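Local coordinates for kunitz-type conkunitzin-S1 (Conus striatus, PDB 6Q6C), which blocks voltage-activated potassium channels of the Shaker family as a small Kunitz-type neurotoxin of cone snail venom, at residues I23-S27 and A28-C32; D52-D55 and T56-T60. The protein carries 1 engineered substitution. All coordinates share one frame; numbering follows the deposited sequence.

In the fold
Contact 1 comes first along the chain and closes before contact 2 begins. It forms the turn of the antiparallel hairpin made by strands 20-26 and 31-37. Contact 2 forms the end of helix 50-58, close to the C-terminus. Their centres are about 10 Å apart, and both lie in the same Kunitz domain. The disulfide C32-C53 ties the second strand of the hairpin to the helix. Beside it, the Y25 ring packs on C57, which is bonded to C7 near the N-terminus. The two contacts thus meet where hairpin, helix and both chain ends are held together, the framework of the Kunitz fold.

Contact 1: residues I23-S27 and A28-C32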
# COMPACT_ATOMS: atom_id res chain seq x y z
N ILE A 23 -2.60 0.09 4.02
CA ILE A 23 -2.98 -1.00 3.09
C ILE A 23 -2.07 -0.93 1.86
O ILE A 23 -1.79 0.19 1.39
CB ILE A 23 -4.46 -0.84 2.70
CG1 ILE A 23 -5.41 -0.78 3.90
CG2 ILE A 23 -4.84 -1.96 1.75
CD1 ILE A 23 -5.42 -1.99 4.74
N TYR A 24 -1.61 -2.08 1.39
CA TYR A 24 -0.81 -2.14 0.18
C TYR A 24 -1.46 -3.18 -0.74
O TYR A 24 -2.08 -4.12 -0.28
CB TYR A 24 0.66 -2.42 0.46
CG TYR A 24 0.99 -3.87 0.77
CD1 TYR A 24 0.67 -4.41 1.98
CD2 TYR A 24 1.55 -4.70 -0.18
CE1 TYR A 24 0.96 -5.71 2.30
CE2 TYR A 24 1.78 -6.04 0.09
CZ TYR A 24 1.41 -6.57 1.33
OH TYR A 24 1.64 -7.92 1.53
N TYR A 25 -1.23 -3.00 -2.03
CA TYR A 25 -1.64 -4.00 -3.02
C TYR A 25 -0.55 -5.05 -3.16
O TYR A 25 0.58 -4.72 -3.51
CB TYR A 25 -2.00 -3.39 -4.37
CG TYR A 25 -2.51 -4.43 -5.35
CD1 TYR A 25 -3.74 -5.02 -5.17
CD2 TYR A 25 -1.77 -4.78 -6.46
CE1 TYR A 25 -4.21 -5.98 -6.06
CE2 TYR A 25 -2.25 -5.71 -7.38
CZ TYR A 25 -3.50 -6.27 -7.21
OH TYR A 25 -3.96 -7.24 -8.07
N ASN A 26 -0.90 -6.29 -2.91
CA ASN A 26 -0.01 -7.44 -3.09
C ASN A 26 -0.35 -8.06 -4.45
O ASN A 26 -1.31 -8.78 -4.58
CB ASN A 26 -0.13 -8.43 -1.94
CG ASN A 26 0.89 -9.54 -1.95
OD1 ASN A 26 1.05 -10.21 -2.99
ND2 ASN A 26 1.51 -9.81 -0.81
N SER A 27 0.47 -7.75 -5.44
CA SER A 27 0.19 -8.15 -6.84
C SER A 27 0.16 -9.67 -6.97
O SER A 27 -0.66 -10.19 -7.77
CB SER A 27 1.09 -7.49 -7.86
OG SER A 27 2.45 -7.88 -7.72
N ALA A 28 1.09 -10.38 -6.32
CA ALA A 28 1.17 -11.83 -6.51
C ALA A 28 -0.10 -12.50 -5.96
O ALA A 28 -0.52 -13.54 -6.46
CB ALA A 28 2.40 -12.45 -5.91
N ARG A 29 -0.67 -11.94 -4.90
CA ARG A 29 -1.88 -12.48 -4.23
C ARG A 29 -3.15 -11.86 -4.80
O ARG A 29 -4.24 -12.38 -4.47
CB ARG A 29 -1.83 -12.23 -2.74
CG ARG A 29 -0.79 -13.16 -2.17
CD ARG A 29 -0.44 -12.89 -0.79
NE ARG A 29 -1.58 -13.13 0.09
CZ ARG A 29 -1.53 -13.35 1.36
NH1 ARG A 29 -0.37 -13.38 2.00
NH2 ARG A 29 -2.67 -13.39 2.01
N LYS A 30 -3.06 -10.79 -5.56
CA LYS A 30 -4.23 -10.03 -6.07
C LYS A 30 -5.12 -9.65 -4.88
O LYS A 30 -6.31 -9.76 -4.97
CB LYS A 30 -4.95 -10.83 -7.15
CG LYS A 30 -4.11 -11.03 -8.40
CD LYS A 30 -4.88 -11.65 -9.54
CE LYS A 30 -4.01 -12.11 -10.68
NZ LYS A 30 -3.43 -13.46 -10.43
N GLN A 31 -4.51 -9.15 -3.80
CA GLN A 31 -5.24 -8.69 -2.60
C GLN A 31 -4.60 -7.42 -2.07
O GLN A 31 -3.35 -7.25 -2.19
CB GLN A 31 -5.27 -9.69 -1.43
CG GLN A 31 -5.41 -11.16 -1.77
CD GLN A 31 -5.38 -12.00 -0.51
OE1 GLN A 31 -4.39 -12.70 -0.21
NE2 GLN A 31 -6.44 -11.85 0.30
N CYS A 32 -5.43 -6.56 -1.49
CA CYS A 32 -5.02 -5.42 -0.65
C CYS A 32 -4.90 -5.94 0.79
O CYS A 32 -5.87 -6.50 1.31
CB CYS A 32 -6.02 -4.28 -0.80
SG CYS A 32 -5.96 -3.55 -2.46
O HOH W 1 -0.66 -11.86 -10.12
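N26 and R29 face each other across the tight turn between the two strands. The amide and guanidinium planes are 54° apart. The R29 chain passes the amide with CB, CG and CD, and R29 CD comes 3.6 Å from N26 ND2. The amide uses both ends. N26 OD1 accepts from R29 N at 3.1 Å, the donor tilted out of the carbonyl plane. N26 ND2 donates to Y24 OH at 3.0 Å, with the hydroxyl close to the amide plane. Together the two bonds should hold the amide in one rotation. R29 then bends at chi3 (65°), which turns its guanidinium back to Q31. In the modelled conformer of Q31, which has a second one, R29 NE and NH2 both donate to Q31 OE1, side-on and near the guanidinium plane.

N26 is opposed by two residues, K30 and Q31, a G1 beta bulge in the hairpin, with K30 at positive phi (54°). N26 N donates to Q31 O at 2.7 Å and nearly straight, while N26 O receives weaker bonds from R29, K30 and Q31.

Y25 lies on the other face of the hairpin, with C32. The Y25 side chain runs alongside that of K30, pointing the same way, and Y25 OH comes 3.4 Å from K30 CA. In the conformer given, C32 SG lies at the edge of the Y25 ring, 3.8 Å from Y25 CD1, a sulfur-aromatic contact. I23 CG2 packs on C32 CB at 3.6 Å. At the turn, a water donates to S27 O and receives a weak bond from K30 NZ.

Contact 2: residues D52-D55 and T56-T60; sequences DCQD and TCLYT. Engineered in segment 52-55: D55 (natural residue Arg).
The last turns of the C-terminal helix 50-58 of the Kunitz domain hold this contact, and they widen into a pi-type turn at 56-58. T56 reaches back one turn to D52. With chi1 at -58° the T56 hydroxyl swings back along the helix, and T56 OG1 donates to D52 O at 2.8 Å. T56 N donates to the same oxygen, D52 O, at 3.0 Å. The two donors come from opposite faces of the D52 carbonyl plane, so a single acceptor carries both the helix bond and the hydroxyl.

The next helix bond runs from C57 N to C53 O at 2.9 Å. The helix then changes pitch at Q54. Q54 O takes L58 N at 2.9 Å, tilted 31° from the carbonyl plane. Q54 O also accepts Y59 N at 3.0 Å, nearly in line with the carbonyl bond (165°). The second bond spans five residues and makes the wider turn.

Q54 and L58 run side by side and point the same way, with Q54 CG beside L58 CD2. The Y59 ring folds back along the helix and brings Y59 CE2 to Q54 CB at 4.0 Å. L58 CG sits over the centre of one face of the Y59 ring, 3.9 Å above its plane. D55 is an engineered residue (Arg in nature). Its carbonyl oxygen and that of Y59 are both in reach of one water.

C53 and C57, one turn apart, each enter a disulfide, C57 with C7 of the N-terminal region. A short C-terminal helix fastened by two such cystines to the hairpin and the N-terminal region is typical of the BPTI/Kunitz fold.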
# COMPACT_ATOMS: atom_id res chain seq x y z
N ASP A 52 -9.81 2.35 -1.28
CA ASP A 52 -8.94 3.06 -2.25
C ASP A 52 -7.93 2.14 -2.89
O ASP A 52 -7.68 2.24 -4.06
CB ASP A 52 -8.30 4.26 -1.60
CG ASP A 52 -9.35 5.27 -1.22
OD1 ASP A 52 -10.29 5.55 -2.02
OD2 ASP A 52 -9.23 5.73 -0.16
N CYS A 53 -7.39 1.20 -2.15
CA CYS A 53 -6.44 0.26 -2.73
C CYS A 53 -7.16 -0.64 -3.73
O CYS A 53 -6.67 -0.78 -4.84
CB CYS A 53 -5.81 -0.56 -1.61
SG CYS A 53 -4.62 -1.80 -2.15
N GLN A 54 -8.37 -1.11 -3.41
CA GLN A 54 -9.12 -2.00 -4.35
C GLN A 54 -9.51 -1.21 -5.60
O GLN A 54 -9.35 -1.71 -6.74
CB GLN A 54 -10.35 -2.58 -3.66
CG GLN A 54 -9.95 -3.63 -2.66
CD GLN A 54 -11.10 -4.40 -2.04
OE1 GLN A 54 -10.92 -5.55 -1.58
NE2 GLN A 54 -12.25 -3.78 -1.96
N ASP A 55 -9.97 0.02 -5.42
CA ASP A 55 -10.45 0.85 -6.56
C ASP A 55 -9.26 1.14 -7.48
O ASP A 55 -9.40 1.21 -8.69
CB ASP A 55 -11.07 2.10 -5.98
CG ASP A 55 -11.86 2.95 -6.95
OD1 ASP A 55 -12.68 2.41 -7.71
OD2 ASP A 55 -11.68 4.15 -6.89
N THR A 56 -8.09 1.38 -6.91
CA THR A 56 -6.88 1.78 -7.68
C THR A 56 -6.21 0.59 -8.35
O THR A 56 -5.74 0.73 -9.51
CB THR A 56 -5.88 2.51 -6.78
OG1 THR A 56 -6.52 3.64 -6.22
CG2 THR A 56 -4.64 2.93 -7.51
N CYS A 57 -6.11 -0.54 -7.67
CA CYS A 57 -5.22 -1.64 -8.06
C CYS A 57 -5.95 -2.93 -8.44
O CYS A 57 -5.43 -3.62 -9.23
CB CYS A 57 -4.19 -1.97 -6.98
SG CYS A 57 -3.01 -0.62 -6.73
N LEU A 58 -7.09 -3.25 -7.84
CA LEU A 58 -7.70 -4.57 -8.05
C LEU A 58 -8.70 -4.45 -9.20
O LEU A 58 -8.71 -5.30 -10.05
CB LEU A 58 -8.36 -4.99 -6.75
CG LEU A 58 -8.91 -6.40 -6.74
CD1 LEU A 58 -7.88 -7.45 -7.20
CD2 LEU A 58 -9.43 -6.70 -5.35
N TYR A 59 -9.51 -3.41 -9.22
CA TYR A 59 -10.64 -3.22 -10.16
C TYR A 59 -10.27 -2.15 -11.17
O TYR A 59 -10.88 -1.06 -11.14
CB TYR A 59 -11.90 -2.89 -9.36
CG TYR A 59 -12.26 -3.98 -8.40
CD1 TYR A 59 -12.66 -5.22 -8.88
CD2 TYR A 59 -12.18 -3.82 -7.03
CE1 TYR A 59 -12.93 -6.28 -8.04
CE2 TYR A 59 -12.47 -4.86 -6.16
CZ TYR A 59 -12.90 -6.09 -6.66
OH TYR A 59 -13.14 -7.19 -5.86
N THR A 60 -9.23 -2.42 -11.94
CA THR A 60 -8.75 -1.62 -13.10
C THR A 60 -9.20 -2.28 -14.42
O THR A 60 -10.35 -2.17 -14.85
CB THR A 60 -7.23 -1.52 -13.12
OG1 THR A 60 -6.81 -2.85 -13.49
CG2 THR A 60 -6.64 -1.03 -11.81
O HOH W 2 -11.63 1.39 -10.36